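Long-range contacts in proton-dependent oligopeptide transporter family protein (Xanthomonas campestris, PDB 6EI3), which probably couples the movement of protons to the transport of small peptides across the membrane, as a POT member of the major facilitator superfamily: residues A[312-316]-A[378-382]; A[316-320]-A[384-388]; A[331-335]-A[399-403]. One frame throughout, in Å; residues are numbered along the deposited sequence.

Overall arrangement
Interactions 1 and 2 join the same two elements, the short helix 312-317 and the long helix 363-389. Their centres lie about 7 Å apart and they share Gln-316. Interaction 3 pairs the next two partners, the start of helix 334-357 and the start of helix 400-424. Chemistry follows place in the fold. Interaction 1 is buried and combines indole rings with one amide bond, whereas interaction 2, farther from the centre of the chain, is partly buried and combines methionine packing with an amide-to-amide hydrogen bond between two glutamines. Interaction 3 is buried again and centres on a tyrosine ring. Gln-399 ties it to interactions 1 and 2 through bonds to Trp-313 and Gln-316.

Interaction 1. Residues A[312-316]-A[378-382]; sequences TWVLQ and WIAVG. With 78M ((2S)-2,3-dihydroxypropyl(7Z)-pentadec-7-enoate), chain F.
An aromatic core between two helices of the major facilitator fold is formed where the indoles of Trp-313 and Trp-378 meet. The pyrrole nitrogen of Trp-313 arrives over one face of the other indole, toward its rim, with NE1 3.2 Å from Trp-378 CZ2. The ring planes stand 48° apart, an oblique meeting that is neither a stack nor an edge-to-face pair. Thr-312 sets its methyl CG2 against the Trp-378 ring, 3.9 Å from Trp-378 CH2, while its OG1 is hydrogen-bonded to Gln-308 OE1.

Val-381, on helix 363-389, meets Trp-313 with both methyl branches. CG2 comes to 3.4 Å from Trp-313 CZ2, and CG1 makes an off-centre CH-pi contact 4.3 Å from the centroid of the five-membered ring of Trp-313. The short segments keep their axes 12.2 Å apart, a distance spanned by the indoles, Val-381 and Gln-316; both belong to the POT-family part of the major facilitator fold, built of bundles of transmembrane helices. Helix 400-424 closes another side of the contact, where Tyr-403 meets Trp-313 edge-to-face and Pro-402 packs on both Trp-313 and Val-381.

The polar thread of this buried contact is the amide of Gln-316. With CG anti to the backbone N (chi1 179°) and the rest of the chain extended, the side chain reaches across and NE2 donates to Val-381 O at 3.0 Å, fairly straight at 154°. Val-381 O lies almost in the plane of the Gln-316 amide, and the donor is tilted from the carbonyl plane of Val-381. The other end of that amide, OE1, receives Gln-399 NE2, so both polar atoms are satisfied. Elsewhere on helix 363-389, Ala-380 CB touches the bound monoacylglycerol of chain F, 3.9 Å from its C8.

Interaction 2. Residues A[316-320]-A[384-388]; sequences QGREM and IQVAM
Gln-316 and Met-388 have the most surface buried here, and Ile-384 follows. The amide of Gln-316, already bonded to Val-381 O one turn earlier on helix 363-389, uses its NE2 a second time: it donates to Gln-385 OE1 at 3.1 Å, with an N-H...O angle of 159°. The two glutamine side chains run past each other in opposite directions, their amide planes only 24° apart. The donor does not lie in the plane of the Gln-385 carbonyl but is tilted from it. Gln-385 is bent at its second torsion and gives its own NE2 to Asp-389, which probably helps fix which end of the amide faces Gln-316.

Met-388 lies across the type I turn Gly-317 to Met-320. Its sulfur rests 3.7 Å from Met-320 CG and 3.9 Å from Gln-316 CG. Bent at the last torsion (chi3 74°), the chain brings its methyl CE to 3.6 Å from Gln-316 O and equally close to Glu-319 CB, whose carboxylate lies on the more exposed side of the contact. Ile-384 works one turn earlier: its CG2 branch meets the methyl of Met-320, CE to CG2 3.6 Å, while also flanking the amide of Gln-316. Met-320 is thus held against helix 363-389 at two levels, its CG by one residue and its CE by another.

Gln-399 also packs on Met-320, and a bound monoacylglycerol touches Ile-384 and Ala-387 of the same helix, 363-389. The arrangement is that of a type I beta turn packed against a neighbouring helix in the major facilitator fold.

Interaction 3. Residues A[331-335]-A[399-403]; sequences MQALN and QILPY. With 78M ((2S)-2,3-dihydroxypropyl(7Z)-pentadec-7-enoate), chain K.
Tyr-403 and Met-331 are central to this helix-start packing in the major facilitator fold, where the 3-10 turn leading into helix 334-357 lies beside the start of helix 400-424. The aromatic contacts come first. A backbone carbonyl sits over one face of the tyrosine ring, toward its rim, with Met-331 O 3.4 Å from Tyr-403 CZ; that same oxygen accepts the backbone N-H of Leu-334. Leu-334 meets the ring with its CB, an off-centre CH-pi contact 4.2 Å from the Tyr-403 centroid. Farther out, the hydroxyl OH lies against aliphatic carbon, 3.3 Å from Gln-332 CG.

Apolar packing is the second kind. The CD1 branch of Leu-334 crosses Ile-400 at about a right angle and comes to 3.8 Å from its CG1. Met-331, folded back at its second and third torsions (chi2 -57°, chi3 -80°), lays its CE 3.8 Å from Gln-399 CB.

Polar groups mostly look beyond the contact. Gln-399 NE2 bonds to Trp-313 O and Gln-316 OE1, while its OE1 faces the side chain of Met-331. Asn-335 ND2 goes to Glu-410 and Thr-407, and Gln-332 NE2 to Asn-23 O and Ser-329 O.

Lipid contacts form the last kind. The acyl chain of the monoacylglycerol of chain K runs past Met-331, Ala-333 and Leu-334. Its C10 is 3.7 Å from Met-331 SD and touches the second leucine branch too, while its terminal carbon C15 reaches 3.5 Å from Ala-333 O.

Interaction 1. Residues A[312-316]-A[378-382]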
ATOM      1  N   THR A 312      -4.517 -13.333   6.213  1.00 23.35           N
ATOM      2  CA  THR A 312      -4.860 -13.810   7.544  1.00 24.71           C
ATOM      3  C   THR A 312      -6.398 -13.871   7.776  1.00 28.02           C
ATOM      4  O   THR A 312      -6.887 -14.864   8.308  1.00 27.36           O
ATOM      5  CB  THR A 312      -4.171 -12.918   8.585  1.00 30.31           C
ATOM      6  OG1 THR A 312      -2.747 -12.929   8.370  1.00 24.12           O
ATOM      7  CG2 THR A 312      -4.497 -13.333  10.007  1.00 26.30           C
ATOM      8  N   TRP A 313      -7.147 -12.816   7.401  1.00 23.67           N
ATOM      9  CA  TRP A 313      -8.602 -12.836   7.641  1.00 24.08           C
ATOM     10  C   TRP A 313      -9.325 -13.830   6.744  1.00 26.13           C
ATOM     11  O   TRP A 313     -10.306 -14.440   7.172  1.00 25.59           O
ATOM     12  CB  TRP A 313      -9.219 -11.454   7.490  1.00 22.07           C
ATOM     13  CG  TRP A 313      -8.805 -10.455   8.541  1.00 23.79           C
ATOM     14  CD1 TRP A 313      -7.719 -10.509   9.365  1.00 26.88           C
ATOM     15  CD2 TRP A 313      -9.454  -9.205   8.811  1.00 23.92           C
ATOM     16  NE1 TRP A 313      -7.686  -9.396  10.178  1.00 27.70           N
ATOM     17  CE2 TRP A 313      -8.728  -8.567   9.841  1.00 28.50           C
ATOM     18  CE3 TRP A 313     -10.619  -8.591   8.323  1.00 25.41           C
ATOM     19  CZ2 TRP A 313      -9.112  -7.330  10.372  1.00 27.82           C
ATOM     20  CZ3 TRP A 313     -11.013  -7.371   8.856  1.00 27.77           C
ATOM     21  CH2 TRP A 313     -10.276  -6.760   9.883  1.00 28.92           C
ATOM     22  N   VAL A 314      -8.854 -13.993   5.507  1.00 22.21           N
ATOM     23  CA  VAL A 314      -9.453 -14.980   4.585  1.00 22.44           C
ATOM     24  C   VAL A 314      -9.267 -16.381   5.153  1.00 28.92           C
ATOM     25  O   VAL A 314     -10.224 -17.166   5.182  1.00 30.00           O
ATOM     26  CB  VAL A 314      -8.929 -14.860   3.123  1.00 24.84           C
ATOM     27  CG1 VAL A 314      -9.352 -16.063   2.287  1.00 24.64           C
ATOM     28  CG2 VAL A 314      -9.405 -13.562   2.471  1.00 23.41           C
ATOM     29  N   LEU A 315      -8.041 -16.681   5.632  1.00 25.96           N
ATOM     30  CA  LEU A 315      -7.688 -17.978   6.214  1.00 26.05           C
ATOM     31  C   LEU A 315      -8.537 -18.267   7.442  1.00 29.94           C
ATOM     32  O   LEU A 315      -8.896 -19.410   7.671  1.00 31.03           O
ATOM     33  CB  LEU A 315      -6.191 -18.033   6.553  1.00 26.18           C
ATOM     34  CG  LEU A 315      -5.253 -18.022   5.342  1.00 31.34           C
ATOM     35  CD1 LEU A 315      -3.809 -17.741   5.751  1.00 31.74           C
ATOM     36  CD2 LEU A 315      -5.404 -19.314   4.474  1.00 30.47           C
ATOM     37  N   GLN A 316      -8.859 -17.233   8.230  1.00 25.38           N
ATOM     38  CA  GLN A 316      -9.756 -17.363   9.376  1.00 25.67           C
ATOM     39  C   GLN A 316     -11.170 -17.648   8.855  1.00 27.15           C
ATOM     40  O   GLN A 316     -11.802 -18.595   9.305  1.00 26.10           O
ATOM     41  CB  GLN A 316      -9.772 -16.082  10.242  1.00 26.52           C
ATOM     42  CG  GLN A 316     -10.722 -16.212  11.434  1.00 29.45           C
ATOM     43  CD  GLN A 316     -10.819 -14.967  12.270  1.00 34.41           C
ATOM     44  OE1 GLN A 316     -11.378 -13.960  11.854  1.00 28.02           O
ATOM     45  NE2 GLN A 316     -10.360 -15.048  13.497  1.00 25.91           N
ATOM     46  N   TRP A 378      -8.129  -5.767  15.386  1.00 27.28           N
ATOM     47  CA  TRP A 378      -7.335  -6.972  15.590  1.00 27.06           C
ATOM     48  C   TRP A 378      -7.572  -7.600  16.975  1.00 32.13           C
ATOM     49  O   TRP A 378      -7.401  -8.809  17.095  1.00 31.13           O
ATOM     50  CB  TRP A 378      -5.863  -6.705  15.258  1.00 25.20           C
ATOM     51  CG  TRP A 378      -5.653  -6.757  13.767  1.00 25.18           C
ATOM     52  CD1 TRP A 378      -6.101  -5.856  12.843  1.00 27.50           C
ATOM     53  CD2 TRP A 378      -5.108  -7.858  13.022  1.00 24.52           C
ATOM     54  NE1 TRP A 378      -5.845  -6.314  11.570  1.00 26.90           N
ATOM     55  CE2 TRP A 378      -5.200  -7.526  11.653  1.00 28.09           C
ATOM     56  CE3 TRP A 378      -4.545  -9.094  13.382  1.00 25.81           C
ATOM     57  CZ2 TRP A 378      -4.700  -8.355  10.647  1.00 26.56           C
ATOM     58  CZ3 TRP A 378      -4.043  -9.918  12.384  1.00 26.88           C
ATOM     59  CH2 TRP A 378      -4.162  -9.566  11.029  1.00 26.68           C
ATOM     60  N   ILE A 379      -8.079  -6.825  17.979  1.00 29.94           N
ATOM     61  CA  ILE A 379      -8.497  -7.411  19.267  1.00 31.07           C
ATOM     62  C   ILE A 379      -9.751  -8.281  18.965  1.00 34.95           C
ATOM     63  O   ILE A 379      -9.833  -9.418  19.430  1.00 35.12           O
ATOM     64  CB  ILE A 379      -8.760  -6.370  20.406  1.00 34.44           C
ATOM     65  CG1 ILE A 379      -7.456  -5.664  20.890  1.00 34.74           C
ATOM     66  CG2 ILE A 379      -9.548  -7.004  21.602  1.00 34.38           C
ATOM     67  CD1 ILE A 379      -6.387  -6.588  21.633  1.00 40.25           C
ATOM     68  N   ALA A 380     -10.689  -7.746  18.153  1.00 31.24           N
ATOM     69  CA  ALA A 380     -11.900  -8.434  17.719  1.00 31.71           C
ATOM     70  C   ALA A 380     -11.572  -9.694  16.895  1.00 33.54           C
ATOM     71  O   ALA A 380     -12.146 -10.738  17.189  1.00 31.29           O
ATOM     72  CB  ALA A 380     -12.787  -7.496  16.923  1.00 32.24           C
ATOM     73  N   VAL A 381     -10.624  -9.620  15.911  1.00 30.36           N
ATOM     74  CA  VAL A 381     -10.204 -10.798  15.102  1.00 30.99           C
ATOM     75  C   VAL A 381      -9.629 -11.911  15.996  1.00 33.68           C
ATOM     76  O   VAL A 381      -9.910 -13.093  15.766  1.00 33.21           O
ATOM     77  CB  VAL A 381      -9.224 -10.485  13.926  1.00 36.03           C
ATOM     78  CG1 VAL A 381      -8.979 -11.726  13.058  1.00 36.27           C
ATOM     79  CG2 VAL A 381      -9.773  -9.383  13.052  1.00 35.93           C
ATOM     80  N   GLY A 382      -8.801 -11.516  16.961  1.00 29.28           N
ATOM     81  CA  GLY A 382      -8.164 -12.435  17.893  1.00 30.26           C
ATOM     82  C   GLY A 382      -9.166 -13.105  18.815  1.00 34.05           C
ATOM     83  O   GLY A 382      -9.082 -14.317  19.046  1.00 33.32           O
TER
HETATM   84  O21 78M F 605     -19.533 -17.395  21.143  1.00 91.69           O
HETATM   85  C20 78M F 605     -18.346 -16.623  21.250  1.00 90.09           C
HETATM   86  C18 78M F 605     -18.652 -15.249  21.800  1.00 89.53           C
HETATM   87  O19 78M F 605     -19.512 -14.533  20.912  1.00 89.14           O
HETATM   88  C17 78M F 605     -17.411 -14.451  22.141  1.00 88.30           C
HETATM   89  O2  78M F 605     -16.821 -13.899  20.937  1.00 85.21           O
HETATM   90  C1  78M F 605     -17.017 -12.598  20.684  1.00 84.15           C
HETATM   91  O1  78M F 605     -17.875 -11.934  21.209  1.00 88.10           O
HETATM   92  C2  78M F 605     -16.023 -12.078  19.685  1.00 78.33           C
HETATM   93  C3  78M F 605     -16.245 -10.618  19.298  1.00 74.24           C
HETATM   94  C4  78M F 605     -15.059  -9.720  19.603  1.00 71.25           C
HETATM   95  C5  78M F 605     -15.161  -8.918  20.890  1.00 69.73           C
HETATM   96  C6  78M F 605     -13.876  -8.164  21.240  1.00 68.18           C
HETATM   97  C7  78M F 605     -14.039  -6.678  21.272  1.00 67.48           C
HETATM   98  C8  78M F 605     -13.892  -5.846  20.255  1.00 66.83           C
HETATM   99  C9  78M F 605     -14.054  -4.356  20.284  1.00 67.28           C
HETATM  100  C10 78M F 605     -15.492  -3.892  20.547  1.00 69.39           C
HETATM  101  C11 78M F 605     -15.605  -2.474  21.092  1.00 71.76           C
HETATM  102  C12 78M F 605     -15.614  -1.378  20.038  1.00 71.98           C
HETATM  103  C13 78M F 605     -15.416   0.017  20.604  1.00 73.28           C
HETATM  104  C15 78M F 605     -15.307   2.498  20.171  1.00 75.61           C
HETATM  105  C14 78M F 605     -15.533   1.127  19.576  1.00 73.81           C

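Interaction 2. Residues A[316-320]-A[384-388]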
ATOM      1  N   GLN A 316      -8.859 -17.233   8.230  1.00 25.38           N
ATOM      2  CA  GLN A 316      -9.756 -17.363   9.376  1.00 25.67           C
ATOM      3  C   GLN A 316     -11.170 -17.648   8.855  1.00 27.15           C
ATOM      4  O   GLN A 316     -11.802 -18.595   9.305  1.00 26.10           O
ATOM      5  CB  GLN A 316      -9.772 -16.082  10.242  1.00 26.52           C
ATOM      6  CG  GLN A 316     -10.722 -16.212  11.434  1.00 29.45           C
ATOM      7  CD  GLN A 316     -10.819 -14.967  12.270  1.00 34.41           C
ATOM      8  OE1 GLN A 316     -11.378 -13.960  11.854  1.00 28.02           O
ATOM      9  NE2 GLN A 316     -10.360 -15.048  13.497  1.00 25.91           N
ATOM     10  N   GLY A 317     -11.639 -16.826   7.915  1.00 24.59           N
ATOM     11  CA  GLY A 317     -12.971 -16.934   7.323  1.00 24.32           C
ATOM     12  C   GLY A 317     -13.336 -18.324   6.830  1.00 29.02           C
ATOM     13  O   GLY A 317     -14.462 -18.783   7.028  1.00 27.89           O
ATOM     14  N   ARG A 318     -12.364 -19.021   6.217  1.00 26.99           N
ATOM     15  CA  ARG A 318     -12.515 -20.376   5.665  1.00 28.26           C
ATOM     16  C   ARG A 318     -12.950 -21.404   6.707  1.00 34.04           C
ATOM     17  O   ARG A 318     -13.601 -22.372   6.346  1.00 35.53           O
ATOM     18  CB  ARG A 318     -11.196 -20.837   5.023  1.00 30.37           C
ATOM     19  CG  ARG A 318     -10.865 -20.130   3.697  1.00 37.25           C
ATOM     20  CD  ARG A 318      -9.631 -20.753   3.052  1.00 42.35           C
ATOM     21  NE  ARG A 318      -9.892 -22.113   2.559  1.00 43.74           N
ATOM     22  CZ  ARG A 318      -9.336 -23.217   3.053  1.00 53.79           C
ATOM     23  NH1 ARG A 318      -8.452 -23.141   4.042  1.00 40.62           N
ATOM     24  NH2 ARG A 318      -9.633 -24.399   2.541  1.00 44.65           N
ATOM     25  N   GLU A 319     -12.577 -21.205   7.983  1.00 30.71           N
ATOM     26  CA  GLU A 319     -12.924 -22.118   9.074  1.00 32.33           C
ATOM     27  C   GLU A 319     -14.207 -21.703   9.808  1.00 34.58           C
ATOM     28  O   GLU A 319     -14.587 -22.343  10.773  1.00 35.44           O
ATOM     29  CB  GLU A 319     -11.746 -22.252  10.063  1.00 34.23           C
ATOM     30  CG  GLU A 319     -10.424 -22.659   9.421  1.00 51.57           C
ATOM     31  CD  GLU A 319     -10.393 -23.968   8.652  1.00 82.42           C
ATOM     32  OE1 GLU A 319     -10.926 -24.980   9.166  1.00 81.04           O
ATOM     33  OE2 GLU A 319      -9.815 -23.985   7.540  1.00 77.84           O
ATOM     34  N   MET A 320     -14.857 -20.627   9.368  1.00 29.94           N
ATOM     35  CA  MET A 320     -16.073 -20.133  10.015  1.00 29.76           C
ATOM     36  C   MET A 320     -17.346 -20.689   9.352  1.00 33.97           C
ATOM     37  O   MET A 320     -17.270 -21.152   8.223  1.00 32.25           O
ATOM     38  CB  MET A 320     -16.054 -18.597  10.027  1.00 30.34           C
ATOM     39  CG  MET A 320     -14.879 -18.051  10.821  1.00 31.78           C
ATOM     40  SD  MET A 320     -14.763 -16.259  10.777  1.00 34.28           S
ATOM     41  CE  MET A 320     -15.899 -15.840  12.153  1.00 31.68           C
ATOM     42  N   ILE A 384     -12.325 -13.558  18.149  1.00 29.27           N
ATOM     43  CA  ILE A 384     -13.085 -14.469  17.305  1.00 28.03           C
ATOM     44  C   ILE A 384     -12.298 -15.784  17.169  1.00 32.48           C
ATOM     45  O   ILE A 384     -12.871 -16.866  17.344  1.00 32.54           O
ATOM     46  CB  ILE A 384     -13.427 -13.819  15.952  1.00 29.20           C
ATOM     47  CG1 ILE A 384     -14.565 -12.787  16.126  1.00 28.90           C
ATOM     48  CG2 ILE A 384     -13.777 -14.888  14.895  1.00 29.51           C
ATOM     49  CD1 ILE A 384     -14.540 -11.660  15.059  1.00 32.05           C
ATOM     50  N   GLN A 385     -10.980 -15.680  16.928  1.00 28.18           N
ATOM     51  CA  GLN A 385     -10.108 -16.843  16.809  1.00 28.52           C
ATOM     52  C   GLN A 385     -10.102 -17.664  18.086  1.00 33.91           C
ATOM     53  O   GLN A 385     -10.161 -18.875  17.985  1.00 32.81           O
ATOM     54  CB  GLN A 385      -8.668 -16.437  16.441  1.00 29.54           C
ATOM     55  CG  GLN A 385      -7.787 -17.605  15.963  1.00 33.64           C
ATOM     56  CD  GLN A 385      -8.326 -18.282  14.719  1.00 43.78           C
ATOM     57  OE1 GLN A 385      -8.664 -17.631  13.732  1.00 34.56           O
ATOM     58  NE2 GLN A 385      -8.460 -19.605  14.757  1.00 33.95           N
ATOM     59  N   VAL A 386     -10.021 -17.013  19.273  1.00 33.55           N
ATOM     60  CA  VAL A 386     -10.003 -17.689  20.589  1.00 35.72           C
ATOM     61  C   VAL A 386     -11.310 -18.485  20.796  1.00 39.57           C
ATOM     62  O   VAL A 386     -11.251 -19.592  21.319  1.00 40.72           O
ATOM     63  CB  VAL A 386      -9.679 -16.714  21.761  1.00 39.96           C
ATOM     64  CG1 VAL A 386      -9.919 -17.360  23.123  1.00 41.17           C
ATOM     65  CG2 VAL A 386      -8.249 -16.194  21.666  1.00 39.25           C
ATOM     66  N   ALA A 387     -12.467 -17.936  20.348  1.00 34.56           N
ATOM     67  CA  ALA A 387     -13.762 -18.626  20.426  1.00 35.37           C
ATOM     68  C   ALA A 387     -13.727 -19.853  19.508  1.00 38.23           C
ATOM     69  O   ALA A 387     -14.109 -20.936  19.938  1.00 39.16           O
ATOM     70  CB  ALA A 387     -14.899 -17.690  20.031  1.00 35.64           C
ATOM     71  N   MET A 388     -13.155 -19.708  18.303  1.00 34.58           N
ATOM     72  CA  MET A 388     -13.001 -20.796  17.321  1.00 35.21           C
ATOM     73  C   MET A 388     -12.068 -21.894  17.865  1.00 41.03           C
ATOM     74  O   MET A 388     -12.415 -23.073  17.799  1.00 41.44           O
ATOM     75  CB  MET A 388     -12.466 -20.260  15.975  1.00 36.51           C
ATOM     76  CG  MET A 388     -13.520 -19.568  15.101  1.00 39.98           C
ATOM     77  SD  MET A 388     -12.789 -18.533  13.783  1.00 44.06           S
ATOM     78  CE  MET A 388     -12.215 -19.765  12.679  1.00 41.29           C
TER

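Interaction 3. Residues A[331-335]-A[399-403]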
ATOM      1  N   MET A 331     -16.014 -11.718   1.913  1.00 23.30           N
ATOM      2  CA  MET A 331     -16.064 -10.773   3.037  1.00 22.78           C
ATOM      3  C   MET A 331     -15.271  -9.511   2.726  1.00 26.80           C
ATOM      4  O   MET A 331     -15.564  -8.466   3.301  1.00 26.83           O
ATOM      5  CB  MET A 331     -15.529 -11.409   4.333  1.00 24.53           C
ATOM      6  CG  MET A 331     -16.439 -12.503   4.888  1.00 28.09           C
ATOM      7  SD  MET A 331     -18.145 -11.983   5.227  1.00 32.00           S
ATOM      8  CE  MET A 331     -17.944 -11.163   6.803  1.00 28.57           C
ATOM      9  N   GLN A 332     -14.273  -9.603   1.820  1.00 22.94           N
ATOM     10  CA  GLN A 332     -13.465  -8.458   1.407  1.00 23.37           C
ATOM     11  C   GLN A 332     -14.305  -7.352   0.773  1.00 26.84           C
ATOM     12  O   GLN A 332     -13.889  -6.205   0.806  1.00 25.59           O
ATOM     13  CB  GLN A 332     -12.292  -8.883   0.518  1.00 24.48           C
ATOM     14  CG  GLN A 332     -11.221  -9.656   1.306  1.00 25.21           C
ATOM     15  CD  GLN A 332     -10.293 -10.374   0.371  1.00 30.81           C
ATOM     16  OE1 GLN A 332      -9.223  -9.891   0.040  1.00 25.86           O
ATOM     17  NE2 GLN A 332     -10.703 -11.514  -0.135  1.00 21.06           N
ATOM     18  N   ALA A 333     -15.539  -7.669   0.293  1.00 24.42           N
ATOM     19  CA  ALA A 333     -16.452  -6.659  -0.268  1.00 23.41           C
ATOM     20  C   ALA A 333     -16.892  -5.663   0.803  1.00 28.32           C
ATOM     21  O   ALA A 333     -17.349  -4.569   0.468  1.00 28.49           O
ATOM     22  CB  ALA A 333     -17.665  -7.331  -0.874  1.00 24.16           C
ATOM     23  N   LEU A 334     -16.765  -6.041   2.091  1.00 25.11           N
ATOM     24  CA  LEU A 334     -17.172  -5.150   3.178  1.00 25.94           C
ATOM     25  C   LEU A 334     -16.307  -3.920   3.275  1.00 29.63           C
ATOM     26  O   LEU A 334     -16.800  -2.881   3.684  1.00 30.77           O
ATOM     27  CB  LEU A 334     -17.192  -5.858   4.538  1.00 25.79           C
ATOM     28  CG  LEU A 334     -18.286  -6.886   4.783  1.00 30.56           C
ATOM     29  CD1 LEU A 334     -18.033  -7.583   6.103  1.00 31.54           C
ATOM     30  CD2 LEU A 334     -19.677  -6.240   4.813  1.00 32.51           C
ATOM     31  N   ASN A 335     -15.028  -4.021   2.899  1.00 24.74           N
ATOM     32  CA  ASN A 335     -14.143  -2.878   2.984  1.00 23.95           C
ATOM     33  C   ASN A 335     -14.593  -1.707   2.075  1.00 29.03           C
ATOM     34  O   ASN A 335     -14.899  -0.646   2.636  1.00 28.76           O
ATOM     35  CB  ASN A 335     -12.705  -3.279   2.766  1.00 21.03           C
ATOM     36  CG  ASN A 335     -11.786  -2.101   2.751  1.00 34.39           C
ATOM     37  OD1 ASN A 335     -11.171  -1.806   1.737  1.00 29.62           O
ATOM     38  ND2 ASN A 335     -11.702  -1.389   3.869  1.00 28.55           N
ATOM     39  N   GLN A 399     -17.081 -11.554  11.288  1.00 26.12           N
ATOM     40  CA  GLN A 399     -15.996 -10.721  10.698  1.00 26.38           C
ATOM     41  C   GLN A 399     -16.447  -9.285  10.326  1.00 30.34           C
ATOM     42  O   GLN A 399     -15.582  -8.444  10.082  1.00 29.90           O
ATOM     43  CB  GLN A 399     -15.327 -11.381   9.486  1.00 27.49           C
ATOM     44  CG  GLN A 399     -14.573 -12.670   9.780  1.00 29.43           C
ATOM     45  CD  GLN A 399     -13.668 -13.060   8.636  1.00 35.99           C
ATOM     46  OE1 GLN A 399     -14.014 -12.925   7.446  1.00 28.97           O
ATOM     47  NE2 GLN A 399     -12.513 -13.628   8.977  1.00 24.18           N
ATOM     48  N   ILE A 400     -17.783  -9.000  10.302  1.00 26.73           N
ATOM     49  CA  ILE A 400     -18.337  -7.643  10.062  1.00 25.86           C
ATOM     50  C   ILE A 400     -17.757  -6.686  11.138  1.00 29.92           C
ATOM     51  O   ILE A 400     -17.389  -5.563  10.801  1.00 28.92           O
ATOM     52  CB  ILE A 400     -19.911  -7.621  10.107  1.00 29.21           C
ATOM     53  CG1 ILE A 400     -20.541  -8.372   8.902  1.00 29.17           C
ATOM     54  CG2 ILE A 400     -20.461  -6.164  10.184  1.00 28.69           C
ATOM     55  CD1 ILE A 400     -22.092  -8.692   9.044  1.00 30.94           C
ATOM     56  N   LEU A 401     -17.702  -7.133  12.424  1.00 27.47           N
ATOM     57  CA  LEU A 401     -17.159  -6.338  13.543  1.00 28.27           C
ATOM     58  C   LEU A 401     -15.714  -5.871  13.253  1.00 31.29           C
ATOM     59  O   LEU A 401     -15.535  -4.664  13.119  1.00 30.36           O
ATOM     60  CB  LEU A 401     -17.289  -7.054  14.897  1.00 29.33           C
ATOM     61  CG  LEU A 401     -16.672  -6.366  16.129  1.00 35.24           C
ATOM     62  CD1 LEU A 401     -17.364  -5.028  16.445  1.00 35.60           C
ATOM     63  CD2 LEU A 401     -16.752  -7.283  17.340  1.00 39.53           C
ATOM     64  N   PRO A 402     -14.702  -6.746  13.031  1.00 26.71           N
ATOM     65  CA  PRO A 402     -13.369  -6.212  12.679  1.00 25.20           C
ATOM     66  C   PRO A 402     -13.325  -5.495  11.326  1.00 27.61           C
ATOM     67  O   PRO A 402     -12.521  -4.592  11.196  1.00 27.54           O
ATOM     68  CB  PRO A 402     -12.453  -7.441  12.734  1.00 26.90           C
ATOM     69  CG  PRO A 402     -13.362  -8.628  12.564  1.00 31.65           C
ATOM     70  CD  PRO A 402     -14.660  -8.221  13.207  1.00 27.96           C
ATOM     71  N   TYR A 403     -14.196  -5.830  10.344  1.00 24.83           N
ATOM     72  CA  TYR A 403     -14.201  -5.068   9.088  1.00 24.43           C
ATOM     73  C   TYR A 403     -14.608  -3.610   9.360  1.00 28.48           C
ATOM     74  O   TYR A 403     -13.978  -2.695   8.834  1.00 27.72           O
ATOM     75  CB  TYR A 403     -15.134  -5.685   8.019  1.00 25.03           C
ATOM     76  CG  TYR A 403     -14.363  -6.508   7.010  1.00 25.18           C
ATOM     77  CD1 TYR A 403     -13.642  -5.894   5.989  1.00 26.37           C
ATOM     78  CD2 TYR A 403     -14.238  -7.885   7.158  1.00 25.58           C
ATOM     79  CE1 TYR A 403     -12.836  -6.631   5.128  1.00 25.58           C
ATOM     80  CE2 TYR A 403     -13.474  -8.642   6.271  1.00 26.22           C
ATOM     81  CZ  TYR A 403     -12.775  -8.009   5.259  1.00 33.46           C
ATOM     82  OH  TYR A 403     -12.002  -8.745   4.409  1.00 30.39           O
TER
HETATM   83  O21 78M K 610     -25.991 -15.172  11.349  1.00 85.69           O
HETATM   84  C20 78M K 610     -27.114 -15.113  10.484  1.00 85.57           C
HETATM   85  C18 78M K 610     -26.732 -14.523   9.147  1.00 83.92           C
HETATM   86  O19 78M K 610     -26.212 -13.199   9.321  1.00 83.11           O
HETATM   87  C17 78M K 610     -27.880 -14.512   8.161  1.00 83.47           C
HETATM   88  O2  78M K 610     -27.231 -14.232   6.898  1.00 81.02           O
HETATM   89  C1  78M K 610     -27.335 -15.124   5.902  1.00 78.00           C
HETATM   90  O1  78M K 610     -28.106 -16.048   5.896  1.00 79.81           O
HETATM   91  C2  78M K 610     -26.335 -14.845   4.822  1.00 71.93           C
HETATM   92  C3  78M K 610     -24.952 -15.345   5.201  1.00 66.89           C
HETATM   93  C4  78M K 610     -23.860 -14.833   4.281  1.00 63.84           C
HETATM   94  C5  78M K 610     -22.500 -14.715   4.958  1.00 62.46           C
HETATM   95  C6  78M K 610     -22.367 -13.542   5.939  1.00 63.73           C
HETATM   96  C7  78M K 610     -22.381 -12.234   5.220  1.00 65.71           C
HETATM   97  C8  78M K 610     -21.969 -11.070   5.668  1.00 66.79           C
HETATM   98  C9  78M K 610     -21.995  -9.792   4.891  1.00 68.81           C
HETATM   99  C10 78M K 610     -20.764  -9.649   3.984  1.00 71.15           C
HETATM  100  C11 78M K 610     -20.927 -10.135   2.545  1.00 72.51           C
HETATM  101  C12 78M K 610     -21.587  -9.147   1.591  1.00 74.54           C
HETATM  102  C13 78M K 610     -20.790  -7.873   1.346  1.00 75.71           C
HETATM  103  C15 78M K 610     -20.748  -5.551   0.386  1.00 78.07           C
HETATM  104  C14 78M K 610     -21.563  -6.797   0.609  1.00 77.54           C